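Local coordinates for thiamine-binding periplasmic protein (Escherichia coli, PDB 2QRY), which binds thiamine, thiamine phosphate and thiamine diphosphate in the periplasm and serves as the solute-binding component of the ThiBPQ importer, at residues T26-D31 with K75-D80; A250-A255 with K264-M269. One frame throughout, in Å; residues are numbered along the deposited sequence.

Contact 1 (T26-D31 with K75-D80); sequences TVYTYD and KNSKAD. With TPS (thiamin phosphate), chain E.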
loop_
_atom_site.group_PDB
_atom_site.type_symbol
_atom_site.label_atom_id
_atom_site.label_comp_id
_atom_site.label_asym_id
_atom_site.label_seq_id
_atom_site.Cartn_x
_atom_site.Cartn_y
_atom_site.Cartn_z
ATOM N N THR A 26 -7.209 7.003 -18.805
ATOM C CA THR A 26 -7.356 5.721 -18.126
ATOM C C THR A 26 -6.316 5.512 -17.036
ATOM O O THR A 26 -5.118 5.521 -17.302
ATOM C CB THR A 26 -7.271 4.568 -19.146
ATOM O OG1 THR A 26 -8.339 4.705 -20.091
ATOM C CG2 THR A 26 -7.386 3.216 -18.456
ATOM N N VAL A 27 -6.783 5.315 -15.808
ATOM C CA VAL A 27 -5.882 5.118 -14.680
ATOM C C VAL A 27 -6.057 3.772 -13.961
ATOM O O VAL A 27 -7.043 3.570 -13.249
ATOM C CB VAL A 27 -6.065 6.243 -13.634
ATOM C CG1 VAL A 27 -5.080 6.050 -12.482
ATOM C CG2 VAL A 27 -5.873 7.611 -14.295
ATOM N N TYR A 28 -5.098 2.864 -14.147
ATOM C CA TYR A 28 -5.130 1.564 -13.481
ATOM C C TYR A 28 -4.841 1.749 -11.987
ATOM O O TYR A 28 -3.926 2.482 -11.615
ATOM C CB TYR A 28 -4.065 0.625 -14.055
ATOM C CG TYR A 28 -4.390 -0.012 -15.386
ATOM C CD1 TYR A 28 -5.586 0.262 -16.052
ATOM C CD2 TYR A 28 -3.501 -0.907 -15.972
ATOM C CE1 TYR A 28 -5.883 -0.345 -17.271
ATOM C CE2 TYR A 28 -3.786 -1.519 -17.182
ATOM C CZ TYR A 28 -4.976 -1.235 -17.827
ATOM O OH TYR A 28 -5.253 -1.848 -19.027
ATOM N N THR A 29 -5.608 1.075 -11.137
ATOM C CA THR A 29 -5.394 1.172 -9.697
ATOM C C THR A 29 -6.027 -0.030 -8.983
ATOM O O THR A 29 -6.651 -0.872 -9.625
ATOM C CB THR A 29 -5.980 2.496 -9.133
ATOM O OG1 THR A 29 -5.566 2.657 -7.771
ATOM C CG2 THR A 29 -7.511 2.491 -9.209
ATOM N N TYR A 30 -5.853 -0.115 -7.664
ATOM C CA TYR A 30 -6.419 -1.218 -6.894
ATOM C C TYR A 30 -7.841 -0.900 -6.432
ATOM O O TYR A 30 -8.263 0.262 -6.478
ATOM C CB TYR A 30 -5.499 -1.567 -5.715
ATOM C CG TYR A 30 -5.062 -0.404 -4.849
ATOM C CD1 TYR A 30 -5.885 0.089 -3.834
ATOM C CD2 TYR A 30 -3.794 0.164 -5.005
ATOM C CE1 TYR A 30 -5.446 1.116 -2.980
ATOM C CE2 TYR A 30 -3.346 1.189 -4.164
ATOM C CZ TYR A 30 -4.174 1.655 -3.153
ATOM O OH TYR A 30 -3.715 2.630 -2.293
ATOM N N ASP A 31 -8.581 -1.919 -5.983
ATOM C CA ASP A 31 -9.977 -1.719 -5.594
ATOM C C ASP A 31 -10.314 -0.793 -4.442
ATOM O O ASP A 31 -11.306 -0.069 -4.520
ATOM C CB ASP A 31 -10.703 -3.061 -5.377
ATOM C CG ASP A 31 -10.003 -3.968 -4.387
ATOM O OD1 ASP A 31 -9.472 -3.474 -3.370
ATOM O OD2 ASP A 31 -10.002 -5.195 -4.625
ATOM N N LYS A 75 2.736 -2.443 -24.807
ATOM C CA LYS A 75 2.216 -1.225 -25.398
ATOM C C LYS A 75 0.776 -1.377 -25.865
ATOM O O LYS A 75 0.169 -0.424 -26.342
ATOM C CB LYS A 75 3.130 -0.731 -26.524
ATOM C CG LYS A 75 3.912 -1.791 -27.262
ATOM C CD LYS A 75 5.041 -1.142 -28.064
ATOM C CE LYS A 75 6.037 -0.438 -27.137
ATOM N NZ LYS A 75 7.075 0.362 -27.852
ATOM N N ASN A 76 0.227 -2.578 -25.704
ATOM C CA ASN A 76 -1.168 -2.846 -26.055
ATOM C C ASN A 76 -2.034 -2.398 -24.882
ATOM O O ASN A 76 -3.261 -2.379 -24.973
ATOM C CB ASN A 76 -1.407 -4.341 -26.296
ATOM C CG ASN A 76 -0.932 -4.805 -27.663
ATOM O OD1 ASN A 76 -0.807 -6.004 -27.913
ATOM N ND2 ASN A 76 -0.676 -3.859 -28.558
ATOM N N SER A 77 -1.385 -2.051 -23.776
ATOM C CA SER A 77 -2.098 -1.608 -22.585
ATOM C C SER A 77 -2.969 -0.392 -22.882
ATOM O O SER A 77 -2.604 0.462 -23.690
ATOM C CB SER A 77 -1.110 -1.257 -21.475
ATOM O OG SER A 77 -1.783 -0.685 -20.369
ATOM N N LYS A 78 -4.119 -0.307 -22.230
ATOM C CA LYS A 78 -4.985 0.831 -22.461
ATOM C C LYS A 78 -4.828 1.874 -21.364
ATOM O O LYS A 78 -5.503 2.905 -21.369
ATOM C CB LYS A 78 -6.446 0.380 -22.601
ATOM C CG LYS A 78 -7.001 -0.473 -21.473
ATOM C CD LYS A 78 -8.330 -1.105 -21.897
ATOM C CE LYS A 78 -9.055 -1.797 -20.742
ATOM N NZ LYS A 78 -9.697 -0.835 -19.790
ATOM N N ALA A 79 -3.905 1.617 -20.445
ATOM C CA ALA A 79 -3.653 2.534 -19.342
ATOM C C ALA A 79 -2.745 3.703 -19.721
ATOM O O ALA A 79 -1.796 3.552 -20.489
ATOM C CB ALA A 79 -3.050 1.784 -18.168
ATOM N N ASP A 80 -3.056 4.864 -19.162
ATOM C CA ASP A 80 -2.281 6.083 -19.370
ATOM C C ASP A 80 -1.444 6.279 -18.108
ATOM O O ASP A 80 -0.318 6.771 -18.154
ATOM C CB ASP A 80 -3.214 7.283 -19.558
ATOM C CG ASP A 80 -4.063 7.177 -20.815
ATOM O OD1 ASP A 80 -3.477 7.087 -21.917
ATOM O OD2 ASP A 80 -5.307 7.192 -20.705
HETATM C CM2 TPS E . -9.385 0.845 6.976
HETATM N N3 TPS E . -4.911 0.627 2.165
HETATM C C2 TPS E . -5.657 -0.455 2.262
HETATM S S1 TPS E . -5.030 -1.511 1.053
HETATM C C5 TPS E . -3.755 -0.447 0.443
HETATM C C4 TPS E . -3.917 0.670 1.233
HETATM C CM4 TPS E . -3.009 1.883 1.061
HETATM C C6 TPS E . -2.808 -0.816 -0.657
HETATM C C7 TPS E . -3.366 -2.177 -1.072
HETATM O O7 TPS E . -2.624 -2.826 -2.098
HETATM N N1A TPS E . -7.021 0.958 6.304
HETATM C C2A TPS E . -8.302 1.100 5.953
HETATM N N3A TPS E . -8.639 1.460 4.716
HETATM C C4A TPS E . -7.702 1.695 3.772
HETATM N N4A TPS E . -8.081 2.063 2.494
HETATM C C5A TPS E . -6.319 1.552 4.110
HETATM C C6A TPS E . -6.025 1.171 5.430
HETATM C C7A TPS E . -5.170 1.793 3.100
HETATM P P1 TPS E . -3.378 -4.224 -2.391
HETATM O O1 TPS E . -3.517 -5.025 -1.066
HETATM O O2 TPS E . -2.625 -5.063 -3.503
HETATM O O3 TPS E . -4.797 -3.908 -2.909
#

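Contact 2 (A250-A255 with K264-M269); sequences AARTAA and KFLQFM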
loop_
_atom_site.group_PDB
_atom_site.type_symbol
_atom_site.label_atom_id
_atom_site.label_comp_id
_atom_site.label_asym_id
_atom_site.label_seq_id
_atom_site.Cartn_x
_atom_site.Cartn_y
_atom_site.Cartn_z
ATOM N N ALA A 250 2.619 6.745 -8.497
ATOM C CA ALA A 250 1.923 6.688 -9.768
ATOM C C ALA A 250 2.912 7.141 -10.847
ATOM O O ALA A 250 3.866 7.873 -10.559
ATOM C CB ALA A 250 0.713 7.594 -9.743
ATOM N N ALA A 251 2.694 6.689 -12.077
ATOM C CA ALA A 251 3.554 7.063 -13.189
ATOM C C ALA A 251 2.779 6.947 -14.496
ATOM O O ALA A 251 1.818 6.174 -14.595
ATOM C CB ALA A 251 4.774 6.167 -13.229
ATOM N N ARG A 252 3.189 7.723 -15.495
ATOM C CA ARG A 252 2.527 7.690 -16.789
ATOM C C ARG A 252 3.251 6.670 -17.661
ATOM O O ARG A 252 4.460 6.484 -17.536
ATOM C CB ARG A 252 2.551 9.078 -17.436
ATOM C CG ARG A 252 3.894 9.530 -18.005
ATOM C CD ARG A 252 3.813 11.002 -18.425
ATOM N NE ARG A 252 4.679 11.347 -19.557
ATOM C CZ ARG A 252 4.587 10.801 -20.770
ATOM N NH1 ARG A 252 3.671 9.870 -21.025
ATOM N NH2 ARG A 252 5.403 11.196 -21.739
ATOM N N THR A 253 2.507 6.004 -18.536
ATOM C CA THR A 253 3.098 4.995 -19.402
ATOM C C THR A 253 3.772 5.623 -20.608
ATOM O O THR A 253 3.375 6.693 -21.066
ATOM C CB THR A 253 2.032 3.998 -19.885
ATOM O OG1 THR A 253 0.983 4.701 -20.569
ATOM C CG2 THR A 253 1.442 3.244 -18.688
ATOM N N ALA A 254 4.804 4.961 -21.114
ATOM C CA ALA A 254 5.514 5.463 -22.283
ATOM C C ALA A 254 4.611 5.371 -23.512
ATOM O O ALA A 254 4.668 6.223 -24.399
ATOM C CB ALA A 254 6.779 4.661 -22.503
ATOM N N ALA A 255 3.764 4.347 -23.549
ATOM C CA ALA A 255 2.852 4.139 -24.675
ATOM C C ALA A 255 1.578 4.991 -24.629
ATOM O O ALA A 255 0.736 4.914 -25.528
ATOM C CB ALA A 255 2.481 2.657 -24.769
ATOM N N LYS A 264 -0.697 16.019 -16.391
ATOM C CA LYS A 264 -1.459 17.008 -15.650
ATOM C C LYS A 264 -2.114 16.288 -14.478
ATOM O O LYS A 264 -2.383 16.884 -13.435
ATOM C CB LYS A 264 -2.518 17.675 -16.538
ATOM C CG LYS A 264 -1.922 18.495 -17.674
ATOM C CD LYS A 264 -2.775 19.701 -18.033
ATOM C CE LYS A 264 -4.105 19.312 -18.658
ATOM N NZ LYS A 264 -4.888 20.530 -19.046
ATOM N N PHE A 265 -2.361 14.994 -14.652
ATOM C CA PHE A 265 -2.963 14.208 -13.585
ATOM C C PHE A 265 -1.936 13.926 -12.497
ATOM O O PHE A 265 -2.260 13.940 -11.313
ATOM C CB PHE A 265 -3.519 12.891 -14.125
ATOM C CG PHE A 265 -4.059 11.991 -13.053
ATOM C CD1 PHE A 265 -3.243 11.040 -12.450
ATOM C CD2 PHE A 265 -5.366 12.136 -12.606
ATOM C CE1 PHE A 265 -3.722 10.251 -11.418
ATOM C CE2 PHE A 265 -5.855 11.354 -11.573
ATOM C CZ PHE A 265 -5.031 10.409 -10.977
ATOM N N LEU A 266 -0.696 13.677 -12.904
ATOM C CA LEU A 266 0.374 13.398 -11.953
ATOM C C LEU A 266 0.728 14.630 -11.115
ATOM O O LEU A 266 1.015 14.512 -9.925
ATOM C CB LEU A 266 1.617 12.883 -12.688
ATOM C CG LEU A 266 1.464 11.502 -13.348
ATOM C CD1 LEU A 266 2.727 11.144 -14.118
ATOM C CD2 LEU A 266 1.170 10.445 -12.286
ATOM N N GLN A 267 0.702 15.808 -11.734
ATOM C CA GLN A 267 1.017 17.044 -11.020
ATOM C C GLN A 267 -0.121 17.368 -10.064
ATOM O O GLN A 267 0.101 17.732 -8.913
ATOM C CB GLN A 267 1.198 18.204 -12.006
ATOM C CG GLN A 267 1.623 19.527 -11.364
ATOM C CD GLN A 267 3.040 19.492 -10.812
ATOM O OE1 GLN A 267 4.000 19.220 -11.539
ATOM N NE2 GLN A 267 3.178 19.776 -9.518
ATOM N N PHE A 268 -1.342 17.228 -10.563
ATOM C CA PHE A 268 -2.543 17.494 -9.784
ATOM C C PHE A 268 -2.653 16.528 -8.611
ATOM O O PHE A 268 -3.307 16.810 -7.605
ATOM C CB PHE A 268 -3.765 17.380 -10.703
ATOM C CG PHE A 268 -5.047 17.094 -9.985
ATOM C CD1 PHE A 268 -5.467 15.781 -9.786
ATOM C CD2 PHE A 268 -5.833 18.131 -9.499
ATOM C CE1 PHE A 268 -6.655 15.506 -9.111
ATOM C CE2 PHE A 268 -7.024 17.869 -8.821
ATOM C CZ PHE A 268 -7.435 16.555 -8.628
HETATM N N MSE A 269 -1.995 15.388 -8.747
HETATM C CA MSE A 269 -2.016 14.365 -7.719
HETATM C C MSE A 269 -1.311 14.829 -6.445
HETATM O O MSE A 269 -1.820 14.631 -5.342
HETATM C CB MSE A 269 -1.368 13.095 -8.263
HETATM C CG MSE A 269 -1.534 11.881 -7.390
HETATM SE SE MSE A 269 -0.926 10.312 -8.325
HETATM C CE MSE A 269 0.983 10.620 -8.234
#

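Contact 1 (T26-D31 with K75-D80)
The backbone N of T26 gives its hydrogen to D80 OD2 at 2.7 Å, a fairly straight bond (158° at the hydrogen) that uses the anti lone pair of the carboxylate oxygen. D80 N returns a bond to T26 O at 2.9 Å, so main chain and carboxylate of D80 hold T26 from both ends of its backbone. The D80 torsion (chi1 -65°) keeps the carboxylate beside its own N and so brings OD2 to T26 N, next to the main-chain bond; OD1 is taken by S256 OG. T26 CB rests 3.3 Å from K78 O.

These links bring the loop after helix 63-73 alongside strand 24-29 just where strand 81-86 begins, near the end of a beta-alpha-beta crossover that runs from strand 54-59 and spans strand 24-29.

Further along, the methyl of A79 sits over the middle of the Y28 ring, CB 3.3 Å from the centroid and 3° off the normal, a CH-pi contact. K78 CG reaches Y28 OH at 3.3 Å, but the hydroxyl's hydrogen-bond partner is E73. That glutamate also bonds S77 OG, which accepts A79 N at 3.1 Å in an ST turn and so holds the backbone that carries the A79 methyl. Just past the strand, at the N-cap of the next helix, Y30 lays a ring face against C6 of thiamin phosphate.

Contact 2 (A250-A255 with K264-M269)
Strand 243-252 and the helix that follows it, 259-269, pack as a beta-alpha pair, with A250 and R252 of the strand meeting L266 and M269 of the helix. The short segments run nearly antiparallel, at 158° between their directions, their axes coming within 8.9 Å. L266 brings a forked end to the strand: CD2 lies 3.8 Å from A250 CB, while CD1 approaches R252 N at 3.7 Å and the R252 CB at 3.9 Å. The branches thus bracket A251, whose own methyl points away from the helix toward F99 and F120. An alanine in place of L266 would remove both branches and would probably leave the methyl of A250 and the base of R252 with a gap facing them.

One turn on, M269, built as selenomethionine, extends from the helix with CG anti to its backbone N (chi1 -170°) and then bends at chi3, so that SE and CE both lie against A250 CB. M269 CE comes to 3.4 Å from A250 CB, tight for two carbons. The M269 side chain also touches L83, V121, F123 and F274. The side-chain atoms that meet are apolar, methyls, selenium and the R252 CB, the kind of helix-on-sheet layer found in the alpha/beta lobes of periplasmic solute-binding proteins.

In the fold
Contact 1 comes first along the chain and closes before contact 2 opens, yet their centres lie 11 Å apart on one sheet. Strand 81-86 joins them: it begins right after D80, pairs in parallel with strand 24-29 and antiparallel with strand 243-252. The contacts also touch directly, through probable hydrogen bonds of 3.0 Å from T253 N to D80 O and between T253 OG1 and A79 O. These tie loop 75-80 to the end of strand 243-252, probably keeping this part of the sheet one unit behind the strand of contact 1, which leads into Y30 of the thiamin phosphate pocket. Contact 2 lies farther from the ligand than Y30, the A250 side chain being about 13 Å from it.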